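Local coordinates for protein beta-ketothiolase BktB (Ralstonia eutropha, PDB 4NZS) that catalyses the condensation of two acetyl-CoA molecules to acetoacetyl-CoA, and of acetyl-CoA with propionyl-CoA to beta-ketovaleryl-CoA, in polyhydroxyalkanoate production, at residues 295-300 and 330-335; 362-367 and 380-385; 32-37 and 66-71; 60-65 and 355-360. All coordinates share one frame; numbering follows the deposited sequence.

Contact 1 of 4, residues 295-300 and 330-335; sequences MGIGPV and ACAVTK
The backbones come closest at Val300 and Val333, whose CA atoms are 5.7 Å apart, and diverge toward Gly296 and Ala330, where the CA atoms stand 7.9 Å apart. Residues 295-297 form a short 3-10 turn that leads into helix 299-310. The other partner is one side of helix 327-336. Val333 carries most of the contact: it points at the opposite segment, and both of its methyls are used. CG1 lies anti to the backbone N (chi1 174°) and reaches the start of helix 299-310, touching Pro299 CB at 3.7 Å and Val300 CG2 at 3.8 Å. The second methyl, Val333 CG2, sits 3.6 Å from the carbonyl oxygen Gly296 O. It also lies against the proline ring, 3.8 Å from Pro299 CD, so the ring touches both methyls. The side chains of Pro299 and Val333 cross at about a right angle. Val300 answers with its own CG2, which presses on the backbone at Val333 CA, 3.7 Å away. In the thiolase fold helix 299-310 belongs to an outer helical layer, packed on the C-terminal half of the sheet. Here Pro299 touches Thr383 and Cys385 of strand 379-386 as well as Val333. Cys385 is a predicted catalytic proton acceptor, so the start of this helix borders the active site. No hydrogen bond joins the two segments. Ala332 adds a lighter contact, its CB lying 4.4 Å from Ile297 CG2. Both residues also meet Val170 of helix 163-173.

Contact 2 of 4, residues 362-367 and 380-385; sequences ALITVK and ALVTMC
Val382 and Ile364 carry this contact between a helix and a strand that run nearly antiparallel, at 160°, with 8.7 Å between the axes of the two segments. Both side chains leave the backbone toward the opposite segment and lie alongside each other, pointing opposite ways. A chi1 of 65° turns Ile364 CG1 toward the strand, onto Val382 CG1 at 3.8 Å. The same valine methyl also rests 3.8 Å from Ile364 O. Farther out, Ile364 CD1 reaches along the strand to Met384 SD, 4.2 Å away, and lies 4.0 Å from Thr383 O. The other valine methyl, Val382 CG2, touches Thr365 OG1 at 3.9 Å. That hydroxyl is hydrogen-bonded to Gly361 O in its own helix, so it meets the valine only by packing. In the thiolase fold helix 357-375 belongs to the central helical layer, buried between the sheets of the two halves. Strand 379-386 is sandwiched, with Thr383 facing helix 299-310 on its other side. Strands 319-322 and 390-398 flank it and take its backbone hydrogen bonds. No hydrogen bond joins helix and strand. The contact rests mainly on van der Waals packing of Ile364 and Val382, with the Met384 sulfur at its edge, in a buried layer leading to Cys385, a predicted catalytic residue.

Contact 3 of 4, residues 32-37 and 66-71; sequences PAELGA and EPRDMY
Glu34 and Arg68 meet in a salt-bridge network that ties the first turn of helix 32-47 to the short, weakly bonded helix 67-70 in the N-terminal half of the thiolase fold. Arg68 approaches end-on, and both NH1 and NH2 grip the same oxygen. NH2 lies 2.6 Å from Glu34 OE2, and NH1 lies 3.0 Å from it by the more bent bond (131° against 147°). OE2 sits near the guanidinium plane and uses its syn lone pair. Bends at chi2 and chi3 (chi3 95°) bring the guanidinium over Ala33 to Glu34. Ala33 CB rests 3.5 Å from Arg68 NH2, over the centre of one guanidinium face. Next in line is Glu66, whose OE2 accepts from Arg68 NH1 at 2.9 Å. One arginine thus stands between two carboxylates, which probably offsets their mutual repulsion. Glu34 OE1 has a weak bond to Asn79 ND2. Beyond this, Arg68 packs on Pro157 of the second subunit, and Pro67 packs on Met149 of that same subunit, so the network borders the subunit interface. On the buried side Asp69 runs roughly perpendicular to Pro32. Its OD2 accepts a hydrogen bond from Thr65 N and lies 3.7 Å from Pro32 CG.

Contact 4 of 4, residues 60-65 and 355-360; sequences GNVIQT and HPIGAT
Ile357 CG1 lies between its own backbone N and carbonyl carbon (chi1 55°), and the extended second torsion (chi2 -165°) carries CD1 out to Ile63. There it meets Ile63 CD1, tip to tip, at 4.1 Å. Ile357 CG1 is also 4.1 Å from Val62 CG2, and in both pairs the side chains are roughly perpendicular. Its remaining branch, CG2, sits 4.0 Å above the ring plane of His355, over the centre. Thus one isoleucine joins residues 60-65 to the His-Pro loop that carries a predicted catalytic histidine. Beside it the two backbones come very close, with Asn61 CA 4.3 Å from Gly358 CA. Gly358 has no side chain, and a CB there would run into Asn61 CA, so the close approach depends on the glycine. Met70 of the second subunit packs on Val62 and Ile63. No hydrogen bond spans the two segments directly. Two acceptors, Gly60 O and Gly358 O, even face each other at 3.1 Å, which is probably unfavourable. Glu123 bridges the gap instead. It accepts from Val62 N and Ile63 N and, weakly, from Gly358 N. These N-H groups converge on the Glu123 carboxylate and would probably help to stabilise a negative charge there.

Along the chain contact 3 and contact 4 interleave. Contact 1 is nested inside the long loop that contact 4 closes, and contact 2 comes last. Contacts 3 and 4 have centres about 11 Å apart, touch each other and both reach the second subunit. Contacts 1 and 2 lie in the C-terminal thiolase domain, about 14 Å between centres, and meet where Pro299 packs on Cys385 and Met384. Contact 4 joins the N- and C-terminal domains, and its helix 357-375 continues into contact 2. Contacts 1 and 3 are on opposite sides of the chain's centre, about 31 Å between centres. Contacts 2 and 4 hold predicted catalytic residues and contact 1 borders one of them, while contact 3 lies away from the active site.

Contact 1 of 4, residues 295-300 and 330-335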
loop_
_atom_site.group_PDB
_atom_site.type_symbol
_atom_site.label_atom_id
_atom_site.label_comp_id
_atom_site.label_asym_id
_atom_site.label_seq_id
_atom_site.Cartn_x
_atom_site.Cartn_y
_atom_site.Cartn_z
ATOM N N MET A 295 8.396 -7.443 -31.987
ATOM C CA MET A 295 9.124 -8.505 -31.339
ATOM C C MET A 295 8.496 -9.832 -31.722
ATOM O O MET A 295 9.124 -10.866 -31.616
ATOM C CB MET A 295 9.140 -8.304 -29.834
ATOM C CG MET A 295 7.768 -8.225 -29.210
ATOM S SD MET A 295 7.247 -9.844 -28.662
ATOM C CE MET A 295 5.478 -9.660 -28.594
ATOM N N GLY A 296 7.257 -9.775 -32.194
ATOM C CA GLY A 296 6.444 -10.944 -32.460
ATOM C C GLY A 296 6.989 -11.910 -33.491
ATOM O O GLY A 296 6.639 -13.074 -33.485
ATOM N N ILE A 297 7.967 -11.504 -34.321
ATOM C CA ILE A 297 8.640 -12.385 -35.338
ATOM C C ILE A 297 10.037 -12.972 -35.011
ATOM O O ILE A 297 10.754 -13.646 -35.853
ATOM C CB ILE A 297 8.757 -11.704 -36.709
ATOM C CG1 ILE A 297 8.794 -10.191 -36.565
ATOM C CG2 ILE A 297 7.622 -12.125 -37.619
ATOM C CD1 ILE A 297 10.111 -9.587 -36.980
ATOM N N GLY A 298 10.414 -12.779 -33.759
ATOM C CA GLY A 298 11.733 -13.151 -33.304
ATOM C C GLY A 298 11.882 -14.617 -33.596
ATOM O O GLY A 298 12.969 -15.079 -33.977
ATOM N N PRO A 299 10.689 -15.352 -33.495
ATOM C CA PRO A 299 10.880 -16.772 -33.774
ATOM C C PRO A 299 11.417 -16.949 -35.165
ATOM O O PRO A 299 12.254 -17.793 -35.306
ATOM C CB PRO A 299 9.472 -17.352 -33.743
ATOM C CG PRO A 299 8.724 -16.494 -32.840
ATOM C CD PRO A 299 9.177 -15.159 -33.273
ATOM N N VAL A 300 10.965 -16.190 -36.154
ATOM C CA VAL A 300 11.357 -16.521 -37.505
ATOM C C VAL A 300 12.870 -16.434 -37.593
ATOM O O VAL A 300 13.507 -17.465 -37.963
ATOM C CB VAL A 300 10.666 -15.576 -38.513
ATOM C CG1 VAL A 300 11.407 -15.477 -39.838
ATOM C CG2 VAL A 300 9.250 -16.041 -38.757
ATOM N N ALA A 330 1.544 -15.328 -34.647
ATOM C CA ALA A 330 1.676 -16.782 -34.912
ATOM C C ALA A 330 1.490 -17.018 -36.411
ATOM O O ALA A 330 2.349 -17.640 -37.031
ATOM C CB ALA A 330 0.694 -17.621 -34.093
ATOM N N CYS A 331 0.403 -16.480 -36.987
ATOM C CA CYS A 331 0.181 -16.565 -38.432
ATOM C C CYS A 331 1.427 -16.036 -39.194
ATOM O O CYS A 331 2.002 -16.733 -40.046
ATOM C CB CYS A 331 -1.068 -15.806 -38.834
ATOM S SG CYS A 331 -2.635 -16.605 -38.423
ATOM N N ALA A 332 1.875 -14.839 -38.838
ATOM C CA ALA A 332 3.097 -14.258 -39.432
ATOM C C ALA A 332 4.269 -15.224 -39.427
ATOM O O ALA A 332 4.849 -15.491 -40.473
ATOM C CB ALA A 332 3.479 -12.971 -38.724
ATOM N N VAL A 333 4.586 -15.769 -38.251
ATOM C CA VAL A 333 5.715 -16.701 -38.091
ATOM C C VAL A 333 5.559 -18.007 -38.894
ATOM O O VAL A 333 6.565 -18.567 -39.358
ATOM C CB VAL A 333 5.981 -17.024 -36.598
ATOM C CG1 VAL A 333 7.063 -18.094 -36.436
ATOM C CG2 VAL A 333 6.402 -15.764 -35.844
ATOM N N THR A 334 4.320 -18.484 -39.057
ATOM C CA THR A 334 4.047 -19.642 -39.913
ATOM C C THR A 334 4.462 -19.378 -41.362
ATOM O O THR A 334 5.168 -20.184 -41.994
ATOM C CB THR A 334 2.545 -19.961 -39.974
ATOM O OG1 THR A 334 1.900 -19.550 -38.765
ATOM C CG2 THR A 334 2.327 -21.454 -40.213
ATOM N N LYS A 335 3.978 -18.238 -41.856
ATOM C CA LYS A 335 4.129 -17.793 -43.230
ATOM C C LYS A 335 5.594 -17.584 -43.588
ATOM O O LYS A 335 6.160 -18.374 -44.323
ATOM C CB LYS A 335 3.329 -16.509 -43.387
ATOM C CG LYS A 335 3.448 -15.736 -44.694
ATOM C CD LYS A 335 2.157 -14.923 -44.856
ATOM C CE LYS A 335 2.233 -13.857 -45.918
ATOM N NZ LYS A 335 2.895 -12.627 -45.403
#

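Contact 2 of 4, residues 362-367 and 380-385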
loop_
_atom_site.group_PDB
_atom_site.type_symbol
_atom_site.label_atom_id
_atom_site.label_comp_id
_atom_site.label_asym_id
_atom_site.label_seq_id
_atom_site.Cartn_x
_atom_site.Cartn_y
_atom_site.Cartn_z
ATOM N N ALA A 362 8.898 -23.548 -21.342
ATOM C CA ALA A 362 9.167 -24.926 -20.865
ATOM C C ALA A 362 7.931 -25.839 -20.942
ATOM O O ALA A 362 8.001 -27.061 -20.942
ATOM C CB ALA A 362 9.697 -24.878 -19.436
ATOM N N LEU A 363 6.790 -25.225 -21.045
ATOM C CA LEU A 363 5.563 -25.929 -21.040
ATOM C C LEU A 363 5.330 -26.578 -22.390
ATOM O O LEU A 363 5.050 -27.800 -22.515
ATOM C CB LEU A 363 4.492 -24.914 -20.764
ATOM C CG LEU A 363 3.158 -25.521 -20.620
ATOM C CD1 LEU A 363 2.580 -25.052 -19.304
ATOM C CD2 LEU A 363 2.284 -25.202 -21.820
ATOM N N ILE A 364 5.415 -25.752 -23.408
ATOM C CA ILE A 364 5.275 -26.238 -24.751
ATOM C C ILE A 364 6.391 -27.235 -25.086
ATOM O O ILE A 364 6.199 -28.128 -25.906
ATOM C CB ILE A 364 5.261 -25.088 -25.807
ATOM C CG1 ILE A 364 6.599 -24.356 -25.858
ATOM C CG2 ILE A 364 4.088 -24.134 -25.550
ATOM C CD1 ILE A 364 6.574 -23.138 -26.760
ATOM N N THR A 365 7.557 -27.105 -24.460
ATOM C CA THR A 365 8.571 -28.112 -24.677
ATOM C C THR A 365 7.962 -29.458 -24.263
ATOM O O THR A 365 7.774 -30.343 -25.089
ATOM C CB THR A 365 9.867 -27.759 -23.967
ATOM O OG1 THR A 365 10.457 -26.652 -24.644
ATOM C CG2 THR A 365 10.844 -28.883 -24.022
ATOM N N VAL A 366 7.544 -29.562 -23.020
ATOM C CA VAL A 366 6.863 -30.754 -22.522
ATOM C C VAL A 366 5.696 -31.164 -23.426
ATOM O O VAL A 366 5.458 -32.378 -23.701
ATOM C CB VAL A 366 6.377 -30.508 -21.095
ATOM C CG1 VAL A 366 5.387 -31.576 -20.658
ATOM C CG2 VAL A 366 7.594 -30.438 -20.164
ATOM N N LYS A 367 4.979 -30.190 -23.951
ATOM C CA LYS A 367 3.977 -30.584 -24.934
ATOM C C LYS A 367 4.573 -31.313 -26.122
ATOM O O LYS A 367 4.032 -32.294 -26.577
ATOM C CB LYS A 367 3.258 -29.397 -25.493
ATOM C CG LYS A 367 2.260 -28.843 -24.560
ATOM C CD LYS A 367 1.870 -27.519 -25.156
ATOM C CE LYS A 367 0.872 -27.677 -26.249
ATOM N NZ LYS A 367 0.222 -26.377 -26.492
ATOM N N ALA A 380 11.761 -32.166 -34.250
ATOM C CA ALA A 380 10.836 -31.312 -33.453
ATOM C C ALA A 380 11.322 -29.866 -33.181
ATOM O O ALA A 380 12.472 -29.656 -32.800
ATOM C CB ALA A 380 10.541 -31.995 -32.133
ATOM N N LEU A 381 10.420 -28.892 -33.358
ATOM C CA LEU A 381 10.727 -27.461 -33.211
ATOM C C LEU A 381 9.816 -26.688 -32.247
ATOM O O LEU A 381 8.625 -26.488 -32.504
ATOM C CB LEU A 381 10.657 -26.745 -34.557
ATOM C CG LEU A 381 10.657 -25.196 -34.502
ATOM C CD1 LEU A 381 12.017 -24.641 -34.139
ATOM C CD2 LEU A 381 10.221 -24.590 -35.819
ATOM N N VAL A 382 10.427 -26.179 -31.186
ATOM C CA VAL A 382 9.791 -25.238 -30.300
ATOM C C VAL A 382 10.505 -23.910 -30.464
ATOM O O VAL A 382 11.733 -23.835 -30.523
ATOM C CB VAL A 382 9.806 -25.673 -28.796
ATOM C CG1 VAL A 382 8.544 -26.452 -28.434
ATOM C CG2 VAL A 382 11.023 -26.515 -28.452
ATOM N N THR A 383 9.706 -22.861 -30.532
ATOM C CA THR A 383 10.216 -21.515 -30.523
ATOM C C THR A 383 9.137 -20.576 -29.988
ATOM O O THR A 383 7.962 -20.937 -29.863
ATOM C CB THR A 383 10.586 -21.124 -31.948
ATOM O OG1 THR A 383 11.161 -19.814 -31.960
ATOM C CG2 THR A 383 9.332 -21.153 -32.817
ATOM N N MET A 384 9.533 -19.360 -29.665
ATOM C CA MET A 384 8.564 -18.305 -29.383
ATOM C C MET A 384 9.234 -16.946 -29.498
ATOM O O MET A 384 10.491 -16.855 -29.458
ATOM C CB MET A 384 7.949 -18.445 -27.974
ATOM C CG MET A 384 8.947 -18.304 -26.824
ATOM S SD MET A 384 9.236 -19.933 -26.144
ATOM C CE MET A 384 10.426 -19.694 -24.880
ATOM N N CYS A 385 8.388 -15.910 -29.628
ATOM C CA CYS A 385 8.836 -14.519 -29.651
ATOM C C CYS A 385 8.957 -14.082 -28.234
ATOM O O CYS A 385 8.222 -14.580 -27.382
ATOM C CB CYS A 385 7.819 -13.623 -30.334
ATOM S SG CYS A 385 6.180 -13.879 -29.653
#

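Contact 3 of 4, residues 32-37 and 66-71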
loop_
_atom_site.group_PDB
_atom_site.type_symbol
_atom_site.label_atom_id
_atom_site.label_comp_id
_atom_site.label_asym_id
_atom_site.label_seq_id
_atom_site.Cartn_x
_atom_site.Cartn_y
_atom_site.Cartn_z
ATOM N N PRO A 32 4.207 -19.418 -7.360
ATOM C CA PRO A 32 5.126 -20.044 -8.289
ATOM C C PRO A 32 6.058 -21.033 -7.610
ATOM O O PRO A 32 6.270 -22.096 -8.126
ATOM C CB PRO A 32 5.910 -18.840 -8.843
ATOM C CG PRO A 32 4.927 -17.708 -8.827
ATOM C CD PRO A 32 4.149 -17.950 -7.545
ATOM N N ALA A 33 6.614 -20.698 -6.469
ATOM C CA ALA A 33 7.451 -21.703 -5.707
ATOM C C ALA A 33 6.759 -23.063 -5.623
ATOM O O ALA A 33 7.382 -24.087 -6.002
ATOM C CB ALA A 33 7.795 -21.215 -4.324
ATOM N N GLU A 34 5.461 -23.078 -5.293
ATOM C CA GLU A 34 4.748 -24.367 -5.194
ATOM C C GLU A 34 4.468 -25.077 -6.505
ATOM O O GLU A 34 4.757 -26.261 -6.627
ATOM C CB GLU A 34 3.483 -24.249 -4.347
ATOM C CG GLU A 34 3.776 -24.241 -2.839
ATOM C CD GLU A 34 5.022 -23.471 -2.456
ATOM O OE1 GLU A 34 6.152 -23.950 -2.747
ATOM O OE2 GLU A 34 4.902 -22.366 -1.885
ATOM N N LEU A 35 3.931 -24.389 -7.508
ATOM C CA LEU A 35 3.778 -25.011 -8.806
ATOM C C LEU A 35 5.117 -25.653 -9.199
ATOM O O LEU A 35 5.201 -26.787 -9.672
ATOM C CB LEU A 35 3.480 -23.905 -9.833
ATOM C CG LEU A 35 2.237 -23.068 -9.741
ATOM C CD1 LEU A 35 1.993 -22.407 -11.074
ATOM C CD2 LEU A 35 1.068 -23.955 -9.417
ATOM N N GLY A 36 6.194 -24.899 -9.025
ATOM C CA GLY A 36 7.497 -25.367 -9.477
ATOM C C GLY A 36 8.029 -26.533 -8.687
ATOM O O GLY A 36 8.586 -27.456 -9.265
ATOM N N ALA A 37 7.865 -26.523 -7.364
ATOM C CA ALA A 37 8.422 -27.603 -6.570
ATOM C C ALA A 37 7.799 -28.894 -7.069
ATOM O O ALA A 37 8.487 -29.899 -7.267
ATOM C CB ALA A 37 8.108 -27.386 -5.093
ATOM N N GLU A 66 6.780 -12.540 -4.917
ATOM C CA GLU A 66 7.141 -12.452 -3.533
ATOM C C GLU A 66 8.591 -12.705 -3.443
ATOM O O GLU A 66 9.193 -12.969 -4.445
ATOM C CB GLU A 66 6.345 -13.471 -2.727
ATOM C CG GLU A 66 6.459 -14.893 -3.239
ATOM C CD GLU A 66 6.195 -15.927 -2.146
ATOM O OE1 GLU A 66 6.367 -15.636 -0.956
ATOM O OE2 GLU A 66 5.785 -17.021 -2.461
ATOM N N PRO A 67 9.175 -12.538 -2.260
ATOM C CA PRO A 67 10.609 -12.722 -2.148
ATOM C C PRO A 67 11.160 -14.042 -2.605
ATOM O O PRO A 67 12.266 -14.070 -3.175
ATOM C CB PRO A 67 10.860 -12.479 -0.671
ATOM C CG PRO A 67 9.914 -11.360 -0.355
ATOM C CD PRO A 67 8.698 -11.597 -1.238
ATOM N N ARG A 68 10.400 -15.122 -2.446
ATOM C CA ARG A 68 10.945 -16.435 -2.835
ATOM C C ARG A 68 11.324 -16.441 -4.271
ATOM O O ARG A 68 12.318 -17.022 -4.647
ATOM C CB ARG A 68 9.957 -17.538 -2.594
ATOM C CG ARG A 68 9.753 -17.751 -1.109
ATOM C CD ARG A 68 8.303 -18.122 -0.822
ATOM N NE ARG A 68 8.198 -19.543 -0.765
ATOM C CZ ARG A 68 7.105 -20.246 -0.974
ATOM N NH1 ARG A 68 5.960 -19.667 -1.280
ATOM N NH2 ARG A 68 7.204 -21.574 -0.892
ATOM N N ASP A 69 10.523 -15.761 -5.078
ATOM C CA ASP A 69 10.743 -15.713 -6.511
ATOM C C ASP A 69 12.118 -15.130 -6.868
ATOM O O ASP A 69 12.675 -15.504 -7.870
ATOM C CB ASP A 69 9.568 -14.986 -7.155
ATOM C CG ASP A 69 8.204 -15.726 -6.915
ATOM O OD1 ASP A 69 8.185 -16.840 -6.365
ATOM O OD2 ASP A 69 7.152 -15.187 -7.267
ATOM N N MET A 70 12.691 -14.267 -6.018
ATOM C CA MET A 70 14.112 -13.897 -6.147
ATOM C C MET A 70 15.027 -15.106 -6.058
ATOM O O MET A 70 16.062 -15.138 -6.745
ATOM C CB MET A 70 14.550 -12.918 -5.077
ATOM C CG MET A 70 14.080 -11.520 -5.338
ATOM S SD MET A 70 14.033 -10.518 -3.867
ATOM C CE MET A 70 14.034 -8.963 -4.726
ATOM N N TYR A 71 14.643 -16.048 -5.177
ATOM C CA TYR A 71 15.311 -17.331 -4.991
ATOM C C TYR A 71 14.675 -18.524 -5.671
ATOM O O TYR A 71 15.065 -19.652 -5.395
ATOM C CB TYR A 71 15.363 -17.676 -3.498
ATOM C CG TYR A 71 16.143 -16.725 -2.610
ATOM C CD1 TYR A 71 15.531 -15.610 -2.057
ATOM C CD2 TYR A 71 17.486 -16.940 -2.327
ATOM C CE1 TYR A 71 16.230 -14.717 -1.259
ATOM C CE2 TYR A 71 18.192 -16.073 -1.504
ATOM C CZ TYR A 71 17.556 -14.955 -0.980
ATOM O OH TYR A 71 18.232 -14.091 -0.158
#

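Contact 4 of 4, residues 60-65 and 355-360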
loop_
_atom_site.group_PDB
_atom_site.type_symbol
_atom_site.label_atom_id
_atom_site.label_comp_id
_atom_site.label_asym_id
_atom_site.label_seq_id
_atom_site.Cartn_x
_atom_site.Cartn_y
_atom_site.Cartn_z
ATOM N N GLY A 60 12.744 -20.541 -15.366
ATOM C CA GLY A 60 12.370 -19.318 -16.028
ATOM C C GLY A 60 11.150 -18.772 -15.327
ATOM O O GLY A 60 10.164 -19.498 -15.002
ATOM N N ASN A 61 11.233 -17.483 -15.059
ATOM C CA ASN A 61 10.150 -16.781 -14.429
ATOM C C ASN A 61 10.327 -15.341 -14.767
ATOM O O ASN A 61 11.483 -14.901 -14.933
ATOM C CB ASN A 61 10.263 -16.945 -12.923
ATOM C CG ASN A 61 9.353 -16.018 -12.189
ATOM O OD1 ASN A 61 8.146 -16.234 -12.152
ATOM N ND2 ASN A 61 9.890 -14.950 -11.689
ATOM N N VAL A 62 9.241 -14.576 -14.799
ATOM C CA VAL A 62 9.451 -13.133 -15.026
ATOM C C VAL A 62 9.063 -12.178 -13.928
ATOM O O VAL A 62 9.772 -11.200 -13.615
ATOM C CB VAL A 62 8.756 -12.656 -16.301
ATOM C CG1 VAL A 62 9.225 -11.249 -16.614
ATOM C CG2 VAL A 62 9.098 -13.580 -17.451
ATOM N N ILE A 63 7.889 -12.427 -13.403
ATOM C CA ILE A 63 7.265 -11.559 -12.486
ATOM C C ILE A 63 7.442 -12.163 -11.094
ATOM O O ILE A 63 7.021 -13.279 -10.845
ATOM C CB ILE A 63 5.761 -11.517 -12.757
ATOM C CG1 ILE A 63 5.435 -10.949 -14.141
ATOM C CG2 ILE A 63 5.098 -10.652 -11.707
ATOM C CD1 ILE A 63 3.942 -11.081 -14.514
ATOM N N GLN A 64 8.010 -11.382 -10.187
ATOM C CA GLN A 64 8.154 -11.744 -8.807
ATOM C C GLN A 64 6.835 -11.449 -8.067
ATOM O O GLN A 64 6.302 -10.345 -8.068
ATOM C CB GLN A 64 9.321 -10.999 -8.234
ATOM C CG GLN A 64 10.519 -11.227 -9.095
ATOM C CD GLN A 64 11.801 -10.693 -8.522
ATOM O OE1 GLN A 64 12.878 -10.985 -9.053
ATOM N NE2 GLN A 64 11.710 -9.900 -7.456
ATOM N N THR A 65 6.279 -12.536 -7.561
ATOM C CA THR A 65 5.154 -12.578 -6.713
ATOM C C THR A 65 5.539 -12.271 -5.293
ATOM O O THR A 65 4.728 -11.770 -4.540
ATOM C CB THR A 65 4.578 -13.987 -6.732
ATOM O OG1 THR A 65 4.110 -14.248 -8.058
ATOM C CG2 THR A 65 3.409 -14.093 -5.829
ATOM N N HIS A 355 -0.939 -18.421 -21.669
ATOM C CA HIS A 355 0.418 -17.962 -21.834
ATOM C C HIS A 355 1.005 -17.460 -20.510
ATOM O O HIS A 355 1.257 -16.269 -20.342
ATOM C CB HIS A 355 0.471 -16.894 -22.919
ATOM C CG HIS A 355 1.863 -16.542 -23.325
ATOM N ND1 HIS A 355 2.190 -15.349 -23.939
ATOM C CD2 HIS A 355 3.033 -17.193 -23.125
ATOM C CE1 HIS A 355 3.497 -15.305 -24.141
ATOM N NE2 HIS A 355 4.031 -16.410 -23.650
ATOM N N PRO A 356 1.268 -18.400 -19.579
ATOM C CA PRO A 356 2.004 -18.193 -18.362
ATOM C C PRO A 356 3.413 -17.817 -18.647
ATOM O O PRO A 356 4.339 -18.650 -18.577
ATOM C CB PRO A 356 1.982 -19.568 -17.707
ATOM C CG PRO A 356 1.884 -20.484 -18.833
ATOM C CD PRO A 356 0.915 -19.809 -19.739
ATOM N N ILE A 357 3.576 -16.561 -18.983
ATOM C CA ILE A 357 4.765 -16.169 -19.756
ATOM C C ILE A 357 6.081 -16.912 -19.474
ATOM O O ILE A 357 6.699 -17.466 -20.364
ATOM C CB ILE A 357 4.994 -14.648 -19.695
ATOM C CG1 ILE A 357 5.079 -14.185 -18.258
ATOM C CG2 ILE A 357 3.839 -13.913 -20.397
ATOM C CD1 ILE A 357 4.945 -12.692 -18.118
ATOM N N GLY A 358 6.517 -16.960 -18.231
ATOM C CA GLY A 358 7.875 -17.471 -17.952
ATOM C C GLY A 358 7.949 -18.984 -17.905
ATOM O O GLY A 358 9.032 -19.544 -17.842
ATOM N N ALA A 359 6.800 -19.638 -17.890
ATOM C CA ALA A 359 6.767 -21.065 -17.906
ATOM C C ALA A 359 6.569 -21.542 -19.331
ATOM O O ALA A 359 6.986 -22.632 -19.718
ATOM C CB ALA A 359 5.634 -21.585 -17.001
ATOM N N THR A 360 5.901 -20.713 -20.117
ATOM C CA THR A 360 5.495 -21.093 -21.446
ATOM C C THR A 360 6.546 -21.765 -22.218
ATOM O O THR A 360 6.322 -22.817 -22.702
ATOM C CB THR A 360 4.968 -19.901 -22.205
ATOM O OG1 THR A 360 3.630 -19.668 -21.758
ATOM C CG2 THR A 360 4.904 -20.215 -23.638
#